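Local structure of reducing-end xylose-releasing exo-oligoxylanase Rex8A (Paenibacillus barcinonensis, 6SUD) at residues E33-D38 / T351-G356; T46-P51 / L60-D65; H86-L91 / M135-A140; D265-A270 / R359-C364. The protein hydrolyses linear and branched xylooligosaccharides in xylan breakdown, releasing xylose from their reducing ends. The protein carries 1 engineered substitution. All blocks are in the same frame, centred on the assembly; numbering follows the deposited sequence.

Interaction 1: E33-D38 / T351-G356; sequences EQTWND and TPLRQG. With EDO (1,2-ethanediol), chain C.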
# COMPACT_ATOMS: atom_id res chain seq x y z
N GLU A 33 -7.54 -2.77 -18.08
CA GLU A 33 -8.98 -3.12 -17.94
C GLU A 33 -9.12 -4.62 -17.68
O GLU A 33 -9.95 -4.96 -16.85
CB GLU A 33 -9.75 -2.64 -19.16
CG GLU A 33 -11.02 -3.42 -19.42
CD GLU A 33 -12.08 -3.22 -18.35
OE1 GLU A 33 -13.17 -3.79 -18.48
OE2 GLU A 33 -11.80 -2.50 -17.38
N GLN A 34 -8.36 -5.47 -18.38
CA GLN A 34 -8.48 -6.94 -18.23
C GLN A 34 -7.92 -7.37 -16.87
O GLN A 34 -8.45 -8.35 -16.30
CB GLN A 34 -7.77 -7.72 -19.33
CG GLN A 34 -8.18 -9.18 -19.32
CD GLN A 34 -9.68 -9.35 -19.16
OE1 GLN A 34 -10.16 -9.89 -18.16
NE2 GLN A 34 -10.45 -8.86 -20.12
N THR A 35 -6.93 -6.66 -16.33
CA THR A 35 -6.40 -7.02 -15.00
C THR A 35 -7.51 -6.78 -13.98
O THR A 35 -7.78 -7.67 -13.14
CB THR A 35 -5.12 -6.26 -14.64
OG1 THR A 35 -4.17 -6.48 -15.69
CG2 THR A 35 -4.58 -6.67 -13.29
N TRP A 36 -8.16 -5.62 -14.08
CA TRP A 36 -9.32 -5.27 -13.24
C TRP A 36 -10.38 -6.38 -13.31
O TRP A 36 -10.81 -6.86 -12.26
CB TRP A 36 -9.94 -3.93 -13.64
CG TRP A 36 -11.27 -3.72 -12.98
CD1 TRP A 36 -12.48 -4.09 -13.49
CD2 TRP A 36 -11.53 -3.20 -11.66
NE1 TRP A 36 -13.48 -3.81 -12.59
CE2 TRP A 36 -12.93 -3.28 -11.46
CE3 TRP A 36 -10.75 -2.70 -10.62
CZ2 TRP A 36 -13.55 -2.86 -10.29
CZ3 TRP A 36 -11.36 -2.27 -9.46
CH2 TRP A 36 -12.74 -2.34 -9.30
N ASN A 37 -10.81 -6.73 -14.52
CA ASN A 37 -11.90 -7.72 -14.75
C ASN A 37 -11.56 -9.06 -14.09
O ASN A 37 -12.47 -9.66 -13.48
CB ASN A 37 -12.13 -7.89 -16.25
CG ASN A 37 -12.76 -6.64 -16.83
OD1 ASN A 37 -13.56 -6.00 -16.15
ND2 ASN A 37 -12.40 -6.27 -18.05
N ASP A 38 -10.33 -9.54 -14.25
CA ASP A 38 -9.90 -10.86 -13.71
C ASP A 38 -9.88 -10.82 -12.18
O ASP A 38 -10.37 -11.77 -11.57
CB ASP A 38 -8.55 -11.30 -14.27
CG ASP A 38 -8.58 -11.68 -15.74
OD1 ASP A 38 -9.69 -11.83 -16.28
OD2 ASP A 38 -7.50 -11.82 -16.34
N THR A 351 4.40 -11.09 -17.36
CA THR A 351 4.01 -11.89 -16.17
C THR A 351 2.49 -11.81 -16.00
O THR A 351 1.95 -10.72 -15.96
CB THR A 351 4.76 -11.42 -14.92
OG1 THR A 351 6.17 -11.58 -15.14
CG2 THR A 351 4.36 -12.16 -13.66
N PRO A 352 1.77 -12.96 -15.91
CA PRO A 352 0.34 -12.95 -15.65
C PRO A 352 0.02 -12.87 -14.15
O PRO A 352 0.89 -13.08 -13.31
CB PRO A 352 -0.11 -14.28 -16.25
CG PRO A 352 1.05 -15.21 -15.95
CD PRO A 352 2.29 -14.33 -16.05
N LEU A 353 -1.23 -12.57 -13.83
CA LEU A 353 -1.76 -12.64 -12.44
C LEU A 353 -1.45 -14.02 -11.87
O LEU A 353 -1.51 -15.03 -12.61
CB LEU A 353 -3.26 -12.39 -12.46
CG LEU A 353 -3.68 -10.94 -12.62
CD1 LEU A 353 -5.17 -10.85 -12.95
CD2 LEU A 353 -3.35 -10.13 -11.38
N ARG A 354 -1.18 -14.08 -10.57
CA ARG A 354 -1.05 -15.38 -9.88
C ARG A 354 -2.44 -16.02 -9.75
O ARG A 354 -3.44 -15.28 -9.63
CB ARG A 354 -0.38 -15.19 -8.52
CG ARG A 354 -0.03 -16.51 -7.85
CD ARG A 354 0.90 -16.31 -6.69
NE ARG A 354 1.25 -17.59 -6.12
CZ ARG A 354 1.96 -17.77 -5.01
NH1 ARG A 354 2.41 -16.73 -4.33
NH2 ARG A 354 2.21 -18.99 -4.58
N GLN A 355 -2.49 -17.36 -9.77
CA GLN A 355 -3.73 -18.14 -9.48
C GLN A 355 -3.51 -19.06 -8.27
O GLN A 355 -2.36 -19.26 -7.87
CB GLN A 355 -4.16 -18.94 -10.71
CG GLN A 355 -4.42 -18.06 -11.92
CD GLN A 355 -5.21 -18.76 -13.00
OE1 GLN A 355 -5.92 -19.73 -12.75
NE2 GLN A 355 -5.10 -18.25 -14.22
N GLY A 356 -4.61 -19.57 -7.72
CA GLY A 356 -4.62 -20.56 -6.63
C GLY A 356 -4.51 -19.90 -5.26
O GLY A 356 -4.61 -18.66 -5.19
C1 EDO C . -17.74 -2.22 -12.73
O1 EDO C . -18.56 -3.34 -12.46
C2 EDO C . -16.38 -2.64 -12.69
O2 EDO C . -16.19 -3.73 -13.57

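Interaction 2: T46-P51 / L60-D65; sequences TRIYYP and LDTGND. With XYP (beta-D-xylopyranose), chain J.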
# COMPACT_ATOMS: atom_id res chain seq x y z
N THR A 46 -8.68 -17.07 -9.62
CA THR A 46 -8.03 -15.79 -9.99
C THR A 46 -8.62 -14.63 -9.16
O THR A 46 -7.82 -13.83 -8.65
CB THR A 46 -8.24 -15.46 -11.47
OG1 THR A 46 -7.84 -16.58 -12.27
CG2 THR A 46 -7.48 -14.22 -11.88
N ARG A 47 -9.94 -14.53 -9.06
CA ARG A 47 -10.58 -13.34 -8.44
C ARG A 47 -10.22 -13.26 -6.96
O ARG A 47 -10.00 -14.31 -6.34
CB ARG A 47 -12.11 -13.34 -8.53
CG ARG A 47 -12.79 -14.26 -7.53
CD ARG A 47 -14.23 -14.45 -7.92
NE ARG A 47 -14.96 -13.21 -7.76
CZ ARG A 47 -16.10 -12.91 -8.36
NH1 ARG A 47 -16.67 -11.74 -8.13
NH2 ARG A 47 -16.68 -13.75 -9.19
N ILE A 48 -10.21 -12.05 -6.42
CA ILE A 48 -10.00 -11.83 -4.96
C ILE A 48 -11.15 -11.00 -4.39
O ILE A 48 -11.15 -10.80 -3.16
CB ILE A 48 -8.63 -11.20 -4.69
CG1 ILE A 48 -8.49 -9.83 -5.34
CG2 ILE A 48 -7.52 -12.15 -5.12
CD1 ILE A 48 -7.20 -9.11 -5.02
N TYR A 49 -12.10 -10.58 -5.22
CA TYR A 49 -13.26 -9.74 -4.84
C TYR A 49 -14.55 -10.57 -4.90
O TYR A 49 -14.74 -11.34 -5.86
CB TYR A 49 -13.36 -8.50 -5.71
CG TYR A 49 -14.64 -7.72 -5.53
CD1 TYR A 49 -14.85 -6.92 -4.42
CD2 TYR A 49 -15.66 -7.80 -6.47
CE1 TYR A 49 -16.02 -6.19 -4.27
CE2 TYR A 49 -16.83 -7.09 -6.32
CZ TYR A 49 -17.02 -6.28 -5.22
OH TYR A 49 -18.20 -5.59 -5.10
N TYR A 50 -15.41 -10.40 -3.89
CA TYR A 50 -16.67 -11.16 -3.69
C TYR A 50 -17.78 -10.23 -3.23
O TYR A 50 -17.72 -9.68 -2.13
CB TYR A 50 -16.45 -12.30 -2.69
CG TYR A 50 -15.42 -13.29 -3.16
CD1 TYR A 50 -14.07 -13.08 -2.92
CD2 TYR A 50 -15.78 -14.39 -3.93
CE1 TYR A 50 -13.11 -13.96 -3.37
CE2 TYR A 50 -14.83 -15.28 -4.38
CZ TYR A 50 -13.49 -15.07 -4.10
OH TYR A 50 -12.53 -15.94 -4.54
N PRO A 51 -18.83 -10.05 -4.07
CA PRO A 51 -19.99 -9.26 -3.69
C PRO A 51 -20.76 -9.92 -2.56
O PRO A 51 -20.76 -11.12 -2.49
CB PRO A 51 -20.90 -9.19 -4.93
CG PRO A 51 -20.18 -9.92 -6.03
CD PRO A 51 -18.94 -10.58 -5.45
N LEU A 60 -10.72 -10.96 -0.40
CA LEU A 60 -10.39 -12.19 0.37
C LEU A 60 -8.87 -12.39 0.39
O LEU A 60 -8.27 -12.49 -0.68
CB LEU A 60 -11.06 -13.41 -0.28
CG LEU A 60 -10.98 -14.71 0.51
CD1 LEU A 60 -11.64 -14.59 1.88
CD2 LEU A 60 -11.59 -15.87 -0.28
N ASP A 61 -8.27 -12.46 1.58
CA ASP A 61 -6.91 -13.04 1.71
C ASP A 61 -7.08 -14.55 1.52
O ASP A 61 -7.50 -15.24 2.48
CB ASP A 61 -6.19 -12.61 2.99
CG ASP A 61 -4.79 -13.21 3.13
OD1 ASP A 61 -4.47 -14.20 2.43
OD2 ASP A 61 -4.02 -12.67 3.94
N THR A 62 -6.86 -15.02 0.30
CA THR A 62 -7.12 -16.42 -0.14
C THR A 62 -6.23 -17.37 0.65
O THR A 62 -6.66 -18.51 0.92
CB THR A 62 -6.88 -16.58 -1.64
OG1 THR A 62 -5.55 -16.16 -1.93
CG2 THR A 62 -7.83 -15.76 -2.49
N GLY A 63 -5.00 -16.94 0.95
CA GLY A 63 -4.00 -17.75 1.66
C GLY A 63 -4.38 -17.98 3.11
O GLY A 63 -4.09 -19.09 3.62
N ASN A 64 -5.03 -17.01 3.75
CA ASN A 64 -5.33 -17.04 5.20
C ASN A 64 -6.84 -17.23 5.43
O ASN A 64 -7.22 -17.33 6.60
CB ASN A 64 -4.79 -15.79 5.89
CG ASN A 64 -3.27 -15.77 5.96
OD1 ASN A 64 -2.67 -16.62 6.63
ND2 ASN A 64 -2.65 -14.81 5.30
N ASP A 65 -7.63 -17.28 4.36
CA ASP A 65 -9.12 -17.46 4.40
C ASP A 65 -9.75 -16.45 5.36
O ASP A 65 -10.59 -16.87 6.18
CB ASP A 65 -9.50 -18.87 4.85
CG ASP A 65 -8.66 -19.95 4.20
OD1 ASP A 65 -8.84 -20.16 2.98
OD2 ASP A 65 -7.83 -20.55 4.91
O1 XYP J . 0.82 -13.71 2.93
C1 XYP J . 0.83 -12.29 3.10
C2 XYP J . -0.49 -11.87 3.73
C3 XYP J . -0.50 -10.38 3.86
C4 XYP J . 0.64 -9.93 4.73
C5 XYP J . 1.97 -10.46 4.20
O2 XYP J . -1.65 -12.27 2.98
O3 XYP J . -1.75 -9.96 4.42
O4 XYP J . 0.62 -8.49 4.74
O5 XYP J . 1.90 -11.88 3.98

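Interaction 3: H86-L91 / M135-A140; sequences HEFDRL and MALFFA. With EDO (1,2-ethanediol), chain C; EDO (1,2-ethanediol), chain H.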
# COMPACT_ATOMS: atom_id res chain seq x y z
N HIS A 86 -19.18 1.66 -7.73
CA HIS A 86 -20.11 0.63 -7.18
C HIS A 86 -19.33 -0.35 -6.29
O HIS A 86 -19.77 -0.58 -5.14
CB HIS A 86 -20.89 -0.04 -8.31
CG HIS A 86 -21.79 -1.13 -7.83
ND1 HIS A 86 -21.69 -2.41 -8.31
CD2 HIS A 86 -22.80 -1.15 -6.93
CE1 HIS A 86 -22.61 -3.17 -7.76
NE2 HIS A 86 -23.29 -2.43 -6.89
N GLU A 87 -18.19 -0.83 -6.77
CA GLU A 87 -17.32 -1.74 -5.99
C GLU A 87 -16.72 -0.99 -4.80
O GLU A 87 -16.69 -1.57 -3.72
CB GLU A 87 -16.19 -2.27 -6.85
CG GLU A 87 -16.66 -3.20 -7.94
CD GLU A 87 -17.32 -2.60 -9.16
OE1 GLU A 87 -17.38 -1.35 -9.32
OE2 GLU A 87 -17.79 -3.40 -9.97
N PHE A 88 -16.28 0.25 -5.01
CA PHE A 88 -15.69 1.08 -3.92
C PHE A 88 -16.68 1.11 -2.75
O PHE A 88 -16.29 0.82 -1.60
CB PHE A 88 -15.41 2.50 -4.40
CG PHE A 88 -14.78 3.40 -3.37
CD1 PHE A 88 -15.55 3.98 -2.37
CD2 PHE A 88 -13.42 3.65 -3.38
CE1 PHE A 88 -14.98 4.82 -1.43
CE2 PHE A 88 -12.84 4.48 -2.44
CZ PHE A 88 -13.62 5.04 -1.46
N ASP A 89 -17.92 1.50 -3.07
CA ASP A 89 -19.04 1.69 -2.12
C ASP A 89 -19.37 0.36 -1.43
O ASP A 89 -19.66 0.38 -0.22
CB ASP A 89 -20.23 2.32 -2.84
CG ASP A 89 -20.08 3.82 -3.04
OD1 ASP A 89 -19.16 4.41 -2.43
OD2 ASP A 89 -20.86 4.40 -3.82
N ARG A 90 -19.38 -0.76 -2.16
CA ARG A 90 -19.61 -2.10 -1.56
C ARG A 90 -18.50 -2.43 -0.56
O ARG A 90 -18.83 -2.90 0.56
CB ARG A 90 -19.68 -3.19 -2.62
CG ARG A 90 -21.02 -3.30 -3.35
CD ARG A 90 -20.95 -4.45 -4.34
NE ARG A 90 -22.23 -4.76 -4.98
CZ ARG A 90 -23.17 -5.57 -4.50
NH1 ARG A 90 -23.00 -6.18 -3.34
NH2 ARG A 90 -24.28 -5.75 -5.20
N LEU A 91 -17.23 -2.23 -0.92
CA LEU A 91 -16.09 -2.51 -0.01
C LEU A 91 -16.15 -1.60 1.21
O LEU A 91 -16.03 -2.09 2.33
CB LEU A 91 -14.76 -2.31 -0.75
CG LEU A 91 -14.44 -3.38 -1.80
CD1 LEU A 91 -13.31 -2.95 -2.70
CD2 LEU A 91 -14.15 -4.70 -1.13
N MET A 135 -6.81 7.70 2.47
CA MET A 135 -6.39 8.22 1.15
C MET A 135 -7.44 7.87 0.09
O MET A 135 -7.79 8.74 -0.72
CB MET A 135 -5.02 7.67 0.73
CG MET A 135 -4.44 8.35 -0.50
SD MET A 135 -3.80 10.01 -0.12
CE MET A 135 -5.18 11.08 -0.54
N ALA A 136 -7.93 6.63 0.08
CA ALA A 136 -8.94 6.20 -0.92
C ALA A 136 -10.23 7.03 -0.75
O ALA A 136 -10.82 7.44 -1.79
CB ALA A 136 -9.18 4.72 -0.80
N LEU A 137 -10.65 7.28 0.49
CA LEU A 137 -11.89 8.05 0.78
C LEU A 137 -11.71 9.51 0.35
O LEU A 137 -12.64 10.10 -0.25
CB LEU A 137 -12.22 7.96 2.26
CG LEU A 137 -12.92 6.68 2.70
CD1 LEU A 137 -12.77 6.48 4.19
CD2 LEU A 137 -14.38 6.70 2.28
N PHE A 138 -10.53 10.09 0.58
CA PHE A 138 -10.23 11.46 0.09
C PHE A 138 -10.34 11.50 -1.44
O PHE A 138 -10.94 12.43 -1.97
CB PHE A 138 -8.86 11.96 0.55
CG PHE A 138 -8.82 12.45 1.97
CD1 PHE A 138 -9.79 13.33 2.43
CD2 PHE A 138 -7.80 12.07 2.82
CE1 PHE A 138 -9.78 13.77 3.75
CE2 PHE A 138 -7.77 12.53 4.13
CZ PHE A 138 -8.77 13.38 4.59
N PHE A 139 -9.80 10.49 -2.13
CA PHE A 139 -9.85 10.44 -3.62
C PHE A 139 -11.30 10.25 -4.07
O PHE A 139 -11.69 10.85 -5.07
CB PHE A 139 -8.94 9.34 -4.19
CG PHE A 139 -7.46 9.62 -4.12
CD1 PHE A 139 -6.97 10.91 -3.93
CD2 PHE A 139 -6.54 8.60 -4.25
CE1 PHE A 139 -5.61 11.16 -3.87
CE2 PHE A 139 -5.17 8.85 -4.19
CZ PHE A 139 -4.71 10.13 -3.99
N ALA A 140 -12.08 9.42 -3.38
CA ALA A 140 -13.52 9.21 -3.68
C ALA A 140 -14.24 10.55 -3.59
O ALA A 140 -15.00 10.89 -4.51
CB ALA A 140 -14.10 8.18 -2.74
C1 EDO C . -17.74 -2.22 -12.73
O1 EDO C . -18.56 -3.34 -12.46
C2 EDO C . -16.38 -2.64 -12.69
O2 EDO C . -16.19 -3.73 -13.57
C1 EDO H . -18.83 1.57 -11.02
O1 EDO H . -18.66 0.20 -11.37
C2 EDO H . -18.04 2.46 -11.88
O2 EDO H . -18.43 3.82 -11.88

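Interaction 4: D265-A270 / R359-C364; sequences DAYRVA and RYYDNC. With XYP (beta-D-xylopyranose), chain K; XYP (beta-D-xylopyranose), chain J.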
# COMPACT_ATOMS: atom_id res chain seq x y z
N ASP A 265 6.16 -8.12 3.66
CA ASP A 265 5.82 -6.70 3.98
C ASP A 265 6.77 -5.76 3.23
O ASP A 265 6.28 -4.79 2.56
CB ASP A 265 5.90 -6.41 5.48
CG ASP A 265 4.64 -6.72 6.27
OD1 ASP A 265 3.94 -7.69 5.92
OD2 ASP A 265 4.39 -5.99 7.25
N ALA A 266 8.07 -6.03 3.32
CA ALA A 266 9.15 -5.10 2.88
C ALA A 266 9.14 -4.91 1.36
O ALA A 266 9.76 -3.94 0.90
CB ALA A 266 10.49 -5.57 3.37
N TYR A 267 8.48 -5.78 0.60
CA TYR A 267 8.41 -5.63 -0.88
C TYR A 267 7.83 -4.27 -1.25
O TYR A 267 8.29 -3.66 -2.25
CB TYR A 267 7.55 -6.72 -1.52
CG TYR A 267 8.01 -8.12 -1.26
CD1 TYR A 267 9.26 -8.38 -0.70
CD2 TYR A 267 7.23 -9.20 -1.64
CE1 TYR A 267 9.69 -9.67 -0.48
CE2 TYR A 267 7.65 -10.50 -1.42
CZ TYR A 267 8.88 -10.73 -0.83
OH TYR A 267 9.29 -12.02 -0.63
N ARG A 268 6.89 -3.77 -0.45
CA ARG A 268 6.10 -2.56 -0.78
C ARG A 268 6.99 -1.31 -0.65
O ARG A 268 6.65 -0.32 -1.28
CB ARG A 268 4.85 -2.48 0.08
CG ARG A 268 3.93 -3.68 -0.10
CD ARG A 268 2.84 -3.65 0.94
NE ARG A 268 3.32 -3.98 2.29
CZ ARG A 268 2.52 -4.26 3.32
NH1 ARG A 268 1.21 -4.20 3.17
NH2 ARG A 268 3.01 -4.59 4.50
N VAL A 269 8.10 -1.37 0.09
CA VAL A 269 8.97 -0.17 0.24
C VAL A 269 9.39 0.35 -1.14
O VAL A 269 9.33 1.58 -1.33
CB VAL A 269 10.23 -0.42 1.08
CG1 VAL A 269 11.10 0.81 1.01
CG2 VAL A 269 9.87 -0.82 2.50
N ALA A 270 9.85 -0.53 -2.04
CA ALA A 270 10.38 -0.12 -3.36
C ALA A 270 9.27 0.56 -4.15
O ALA A 270 9.56 1.52 -4.87
CB ALA A 270 10.91 -1.29 -4.15
N ARG A 359 -2.79 -16.35 -3.89
CA ARG A 359 -2.76 -15.34 -4.98
C ARG A 359 -3.02 -13.92 -4.46
O ARG A 359 -2.58 -12.98 -5.15
CB ARG A 359 -3.81 -15.66 -6.04
CG ARG A 359 -5.24 -15.67 -5.53
CD ARG A 359 -6.19 -16.01 -6.66
NE ARG A 359 -7.59 -15.99 -6.27
CZ ARG A 359 -8.23 -17.00 -5.68
NH1 ARG A 359 -7.60 -18.13 -5.38
NH2 ARG A 359 -9.51 -16.87 -5.38
N TYR A 360 -3.71 -13.78 -3.34
CA TYR A 360 -4.24 -12.48 -2.87
C TYR A 360 -3.13 -11.42 -2.85
O TYR A 360 -3.26 -10.39 -3.53
CB TYR A 360 -4.90 -12.63 -1.50
CG TYR A 360 -4.93 -11.39 -0.64
CD1 TYR A 360 -5.85 -10.39 -0.87
CD2 TYR A 360 -4.05 -11.24 0.42
CE1 TYR A 360 -5.88 -9.25 -0.07
CE2 TYR A 360 -4.08 -10.13 1.24
CZ TYR A 360 -5.00 -9.13 0.99
OH TYR A 360 -5.02 -8.04 1.82
N TYR A 361 -2.06 -11.66 -2.09
CA TYR A 361 -1.03 -10.61 -1.85
C TYR A 361 -0.29 -10.27 -3.15
O TYR A 361 -0.10 -9.08 -3.51
CB TYR A 361 -0.08 -11.06 -0.74
CG TYR A 361 0.84 -9.96 -0.28
CD1 TYR A 361 0.34 -8.82 0.34
CD2 TYR A 361 2.20 -10.07 -0.44
CE1 TYR A 361 1.18 -7.81 0.76
CE2 TYR A 361 3.06 -9.06 -0.03
CZ TYR A 361 2.55 -7.93 0.58
OH TYR A 361 3.41 -6.97 1.01
N ASP A 362 0.12 -11.29 -3.89
CA ASP A 362 0.81 -11.09 -5.19
C ASP A 362 -0.05 -10.19 -6.09
O ASP A 362 0.49 -9.29 -6.74
CB ASP A 362 1.04 -12.43 -5.89
CG ASP A 362 1.96 -13.36 -5.13
OD1 ASP A 362 1.46 -14.12 -4.29
OD2 ASP A 362 3.18 -13.31 -5.37
N ASN A 363 -1.34 -10.50 -6.19
CA ASN A 363 -2.27 -9.88 -7.17
C ASN A 363 -2.59 -8.44 -6.76
O ASN A 363 -2.80 -7.60 -7.66
CB ASN A 363 -3.51 -10.75 -7.34
CG ASN A 363 -3.22 -11.97 -8.18
OD1 ASN A 363 -2.09 -12.16 -8.64
ND2 ASN A 363 -4.22 -12.80 -8.42
N CYS A 364 -2.63 -8.14 -5.46
CA CYS A 364 -2.79 -6.74 -4.98
C CYS A 364 -1.60 -5.90 -5.47
O CYS A 364 -1.82 -4.87 -6.15
CB CYS A 364 -2.96 -6.67 -3.47
SG CYS A 364 -4.55 -7.33 -2.89
O1 XYP K . -0.56 -9.83 7.70
C1 XYP K . -0.81 -8.41 7.87
C2 XYP K . 0.08 -7.52 7.00
C3 XYP K . -0.13 -6.04 7.30
C4 XYP K . -1.56 -5.82 7.76
C5 XYP K . -2.47 -6.85 7.10
O2 XYP K . 1.46 -7.87 7.13
O3 XYP K . 0.20 -5.31 6.11
O4 XYP K . -1.62 -5.97 9.18
O5 XYP K . -2.17 -8.18 7.52
O1 XYP J . 0.82 -13.71 2.93
C1 XYP J . 0.83 -12.29 3.10
C2 XYP J . -0.49 -11.87 3.73
C3 XYP J . -0.50 -10.38 3.86
C4 XYP J . 0.64 -9.93 4.73
C5 XYP J . 1.97 -10.46 4.20
O2 XYP J . -1.65 -12.27 2.98
O3 XYP J . -1.75 -9.96 4.42
O4 XYP J . 0.62 -8.49 4.74
O5 XYP J . 1.90 -11.88 3.98

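Interaction 1: E33-D38 / T351-G356
Leu353 lays its forked end against one side of helix 25-41, CD1 against Asp38 CB and the backbone of Thr35, CD2 against the Thr35 methyl. CD1 is 3.7 Å from Asp38 CB and 4.1 Å from the carbonyl oxygen Thr35 O, so this branch spans the two residues one helical turn apart. The other branch, CD2, stands 4.1 Å from Thr35 CG2. With chi1 at -77°, CG of Leu353 lies anti to its own carbonyl carbon, which carries both methyls across to the helix although the nearest CA atoms, those of Thr35 and Leu353, remain 7.7 Å apart. The interface is small, 118 Å² counting both sides, and apolar. In the (alpha/alpha)6 barrel of glycoside hydrolase family 8 it ties an early helix to the loop entering helix 359-373, 313 residues later. That helix lies against both partners: Leu353 touches Asn363 and Tyr366, while Thr35 touches Tyr366 and Phe367. Thr35 OG1 turns back to the carbonyl oxygen of Arg31 one turn earlier, and thus the methyl CG2, anti to the backbone N, is the branch presented to Leu353. Trp36 points away from the loop, stacks on Phe40 and takes a cation-pi contact from Lys84. At the edge of its indole, Trp36 NE1 donates to O2 of an ethanediol molecule over 2.9 Å at 157°, a bond lying near the ring plane; the diol, probably left from crystallisation, is also bonded by Glu87.

Interaction 2: T46-P51 / L60-D65
Leu60 opens the second segment with a backbone bond: its N donates to Ile48 O over 2.8 Å, nearly straight at 167°. Its CB is directed toward 46-51 and lies 3.7 Å from Tyr50 CE1, with CD2 3.9 Å from the same atom, an approach oblique to the ring. A face of that tyrosine ring carries Arg47 NE near its rim, and the same NE donates to Tyr49 O over 2.7 Å, which holds the guanidinium over that face. Strands 49-52 and 56-59 form an antiparallel beta hairpin, with the Leu60-Ile48 bond at the open end of its two arms. Next, Asp61 turns away from 46-51, CG anti to the backbone N (chi1 180°), and enters the xylose pocket. Asp61 OD2 accepts from xylose O2 at 2.6 Å, forms a salt bridge with Arg68, and receives Asn64 ND2 at 2.9 Å from above the carboxylate plane. With a leucine in place of Asp61, xylose O2 would probably lose its acceptor, while the Arg68 charge and the Asn64 amide would be left without this mate. Thr62 sets its methyl CG2 4.5 Å from Ile48 CG2, a loose apolar touch, and sends OG1 to the carbonyl oxygen of Lys357. Asn64 N donates to Asp61 OD1 at 3.2 Å, an Asx motif that grips the carboxylate from its own loop.

Interaction 3: H86-L91 / M135-A140
Helices 85-99 and 127-144 of the (alpha/alpha)6 barrel meet where the ring of Phe88 presses on Ala136, Leu137 and Ala140. The local axes of 86-91 and 135-140 run at 136° to each other and come no nearer than 12.1 Å, a wide separation that one large ring bridges against two alanines. CG of Phe88, anti to the backbone N (chi1 -179°), carries the ring across the gap, CZ and CE2 leading. Phe88 CZ comes within 3.4 Å of Ala140 CB, a tight contact, and Phe88 CE2 lies 4.0 Å from Ala136 CB. The ring meets the backbone too: CE2 is 3.6 Å from Ala136 O, and Leu137 CA lies at the ring's edge. Leu137 CD2 adds a looser touch, 4.2 Å from Phe88 CZ. Trp144 meets Phe88 edge-to-face, and Met76 and Ala79 of helix 69-81 also touch it.

Away from this seam, Glu87 bends at chi2 (76°) and binds two ethanediol molecules, probably from the crystallisation liquor, OE2 at 2.6 Å from O1 of one and OE1 at 2.9 Å from O1 of the other. OE2 also bonds Tyr41 OH. A valine in place of Glu87 is likely to leave the Tyr41 hydroxyl without its carboxylate partner. In this helical barrel the contact is a helix-helix seam in which one phenylalanine packs over two alanines one turn apart.

Interaction 4: D265-A270 / R359-C364
Tyr361 reaches from helix 359-373 past a bound xylose to Asp265, Tyr267 and Arg268. Its CG is anti to the backbone N (chi1 -170°), which sends the ring toward 265-270. CB lies 4.1 Å from C1 of the nearer xylose, whose ring runs on over one face of the phenol: CD1 is 3.9 Å from C3, CE1 lies near O4, and the sugar's C5 is also over this face. At the ring edge, near its plane, Tyr361 CE2 is 4.5 Å from Tyr267 CD2, a loose contact. The tip, OH, rests against the Arg268 CD methylene and over one face of the guanidinium, whose plane is turned 79° from the phenol. Although OH is 3.3 Å from Arg268 NE, the angle is too poor for a hydrogen bond; the hydroxyl bonds instead to the carbonyl oxygen of Ser264. Arg268 NE donates within the guanidinium plane to Asp265 O at 3.1 Å (N-H...O 157°), meeting a lone pair in the carbonyl plane. With its rotation thus set, the guanidinium presents an edge to the second xylose, Arg268 NH1 reaching O3 at 3.3 Å and NH2 adding a weak bond. Asp265 OD1 accepts from O2 of that sugar at 2.8 Å, and OD2 forms a salt bridge with Arg268 NH2; Asp265 is probably the catalytic proton acceptor. Arg268 NH1 also bonds Tyr74 OH of helix 69-81, while Tyr267 leans on Leu325, so the contact lies buried among helices 69-81, 268-280, 322-331 and 359-373.

Interactions 2 and 4 meet at one xylose, bonded at O2 by Asp61 and lying over the ring face of Tyr361; their centres are 15 Å apart, and Arg47 O accepts a probable hydrogen bond from Arg359 NH2 at 2.8 Å. Interaction 1 lies away from the sugars, its centre 15 Å from that of interaction 4 and 13 Å from that of interaction 2, but is tied to interaction 4 by the salt bridge of Arg354 NH1 with Asp362 OD1 at 2.8 Å. Interaction 3 is more remote: its nearest atoms are about 9 Å from interaction 4. It touches interaction 1 through Trp36 CZ2, 3.9 Å from Glu87 CG, and interaction 2 where Tyr49 packs on Arg90 and Leu91.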